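Local coordinates for uncharacterized protein (Neisseria meningitidis serogroup B, PDB 3NYM) that is of unknown function but is a mainly helical protein whose assembly pairs two copies of the chain, at residues T106-S109 / T110-A114. Numbering follows the deposited sequence.
Sequences TDIS and TLLSA
Thr106 O receives the backbone N of Thr110 at 3.0 Å, the i to i+4 bond of an alpha helix, and Thr110 OG1 also lies 3.0 Å from Thr106 O. That hydroxyl stands beside its own backbone N, with chi1 -56°, which turns it back along the helix toward this carbonyl. A water donates to Asp107 OD1 at 2.8 Å and lies 2.6 Å from Thr110 OG1, bridging the two side chains. The Asp107 carboxylate is further held by Tyr47 OH and by the backbone N of Ile44, while the backbone Asp107 O accepts Leu111 N at 3.0 Å. Ile108 O receives Leu112 N at 2.9 Å with an N-H...O angle of 160°, the straightest bond of the four backbone ones. The two side chains lie side by side and point the same way, Ile108 CG2 meeting Leu112 CD1 at 4.1 Å. Ser109 O accepts Ser113 N at 3.1 Å, near the C-terminal end of the helix, where Ser113 OG donates to Thr110 O from above the carbonyl plane, 39° out of it, and Ala114 leaves the helix with positive phi. This last part of helix 83-113 packs Ile108 and Leu111 against helix 13-20, whereas Ile108 and Ser109 pack on Met91, and Leu112 on Leu87, of the second subunit.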
ATOM      1  N   THR A 106       2.160  -3.306 -10.416  1.00 25.65           N
ATOM      2  CA  THR A 106       2.690  -4.356 -11.274  1.00 30.79           C
ATOM      3  C   THR A 106       1.900  -4.501 -12.570  1.00 31.14           C
ATOM      4  O   THR A 106       2.484  -4.647 -13.642  1.00 27.42           O
ATOM      5  CB  THR A 106       2.724  -5.718 -10.558  1.00 30.10           C
ATOM      6  OG1 THR A 106       3.587  -5.628  -9.420  1.00 31.88           O
ATOM      7  CG2 THR A 106       3.232  -6.805 -11.505  1.00 27.68           C
ATOM      8  N   ASP A 107       0.574  -4.467 -12.488  1.00 23.63           N
ATOM      9  CA  ASP A 107      -0.224  -4.609 -13.712  1.00 23.43           C
ATOM     10  C   ASP A 107      -0.038  -3.402 -14.637  1.00 31.96           C
ATOM     11  O   ASP A 107       0.010  -3.539 -15.871  1.00 30.23           O
ATOM     12  CB  ASP A 107      -1.703  -4.795 -13.398  1.00 24.78           C
ATOM     13  CG  ASP A 107      -2.022  -6.177 -12.849  1.00 31.62           C
ATOM     14  OD1 ASP A 107      -1.124  -7.045 -12.821  1.00 28.72           O
ATOM     15  OD2 ASP A 107      -3.182  -6.392 -12.446  1.00 29.60           O
ATOM     16  N   ILE A 108       0.051  -2.214 -14.048  1.00 26.61           N
ATOM     17  CA  ILE A 108       0.277  -1.018 -14.853  1.00 23.53           C
ATOM     18  C   ILE A 108       1.597  -1.167 -15.595  1.00 26.88           C
ATOM     19  O   ILE A 108       1.693  -0.874 -16.783  1.00 27.61           O
ATOM     20  CB  ILE A 108       0.324   0.241 -13.989  1.00 24.27           C
ATOM     21  CG1 ILE A 108      -1.059   0.533 -13.404  1.00 27.41           C
ATOM     22  CG2 ILE A 108       0.840   1.431 -14.798  1.00 26.07           C
ATOM     23  CD1 ILE A 108      -1.114   1.811 -12.606  1.00 34.76           C
ATOM     24  N   SER A 109       2.612  -1.644 -14.882  1.00 27.70           N
ATOM     25  CA  SER A 109       3.922  -1.885 -15.469  1.00 31.55           C
ATOM     26  C   SER A 109       3.818  -2.873 -16.631  1.00 33.81           C
ATOM     27  O   SER A 109       4.508  -2.736 -17.645  1.00 30.94           O
ATOM     28  CB  SER A 109       4.863  -2.423 -14.389  1.00 41.17           C
ATOM     29  OG  SER A 109       5.997  -3.043 -14.951  1.00 47.65           O
ATOM     30  N   THR A 110       2.943  -3.865 -16.492  1.00 30.32           N
ATOM     31  CA  THR A 110       2.746  -4.851 -17.550  1.00 33.40           C
ATOM     32  C   THR A 110       2.090  -4.238 -18.797  1.00 31.80           C
ATOM     33  O   THR A 110       2.397  -4.612 -19.934  1.00 30.37           O
ATOM     34  CB  THR A 110       1.912  -6.040 -17.042  1.00 30.07           C
ATOM     35  OG1 THR A 110       2.552  -6.603 -15.888  1.00 31.31           O
ATOM     36  CG2 THR A 110       1.791  -7.094 -18.115  1.00 27.20           C
ATOM     37  N   LEU A 111       1.185  -3.289 -18.578  1.00 26.02           N
ATOM     38  CA  LEU A 111       0.553  -2.591 -19.681  1.00 24.50           C
ATOM     39  C   LEU A 111       1.549  -1.657 -20.360  1.00 30.99           C
ATOM     40  O   LEU A 111       1.571  -1.562 -21.581  1.00 31.39           O
ATOM     41  CB  LEU A 111      -0.661  -1.813 -19.180  1.00 27.90           C
ATOM     42  CG  LEU A 111      -1.846  -2.723 -18.842  1.00 27.32           C
ATOM     43  CD1 LEU A 111      -2.848  -2.017 -17.952  1.00 30.44           C
ATOM     44  CD2 LEU A 111      -2.502  -3.195 -20.145  1.00 25.81           C
ATOM     45  N   LEU A 112       2.372  -0.977 -19.563  1.00 29.24           N
ATOM     46  CA  LEU A 112       3.375  -0.050 -20.098  1.00 32.16           C
ATOM     47  C   LEU A 112       4.427  -0.752 -20.952  1.00 36.10           C
ATOM     48  O   LEU A 112       4.969  -0.159 -21.879  1.00 37.53           O
ATOM     49  CB  LEU A 112       4.068   0.718 -18.968  1.00 25.60           C
ATOM     50  CG  LEU A 112       3.389   1.978 -18.437  1.00 33.95           C
ATOM     51  CD1 LEU A 112       4.085   2.450 -17.174  1.00 43.75           C
ATOM     52  CD2 LEU A 112       3.413   3.070 -19.484  1.00 31.92           C
ATOM     53  N   SER A 113       4.734  -2.004 -20.625  1.00 32.61           N
ATOM     54  CA  SER A 113       5.697  -2.770 -21.404  1.00 35.66           C
ATOM     55  C   SER A 113       5.030  -3.388 -22.627  1.00 36.05           C
ATOM     56  O   SER A 113       5.706  -3.790 -23.575  1.00 31.66           O
ATOM     57  CB  SER A 113       6.295  -3.889 -20.551  1.00 39.07           C
ATOM     58  OG  SER A 113       5.386  -4.972 -20.449  1.00 37.03           O
ATOM     59  N   ALA A 114       3.701  -3.474 -22.585  1.00 34.38           N
ATOM     60  CA  ALA A 114       2.900  -4.077 -23.655  1.00 37.50           C
ATOM     61  C   ALA A 114       3.337  -5.504 -23.987  1.00 39.09           C
ATOM     62  O   ALA A 114       3.201  -5.961 -25.122  1.00 34.39           O
ATOM     63  CB  ALA A 114       2.918  -3.201 -24.912  1.00 34.99           C
TER
HETATM   64  O   HOH W   1       1.005  -8.020 -14.369  1.00 23.99           O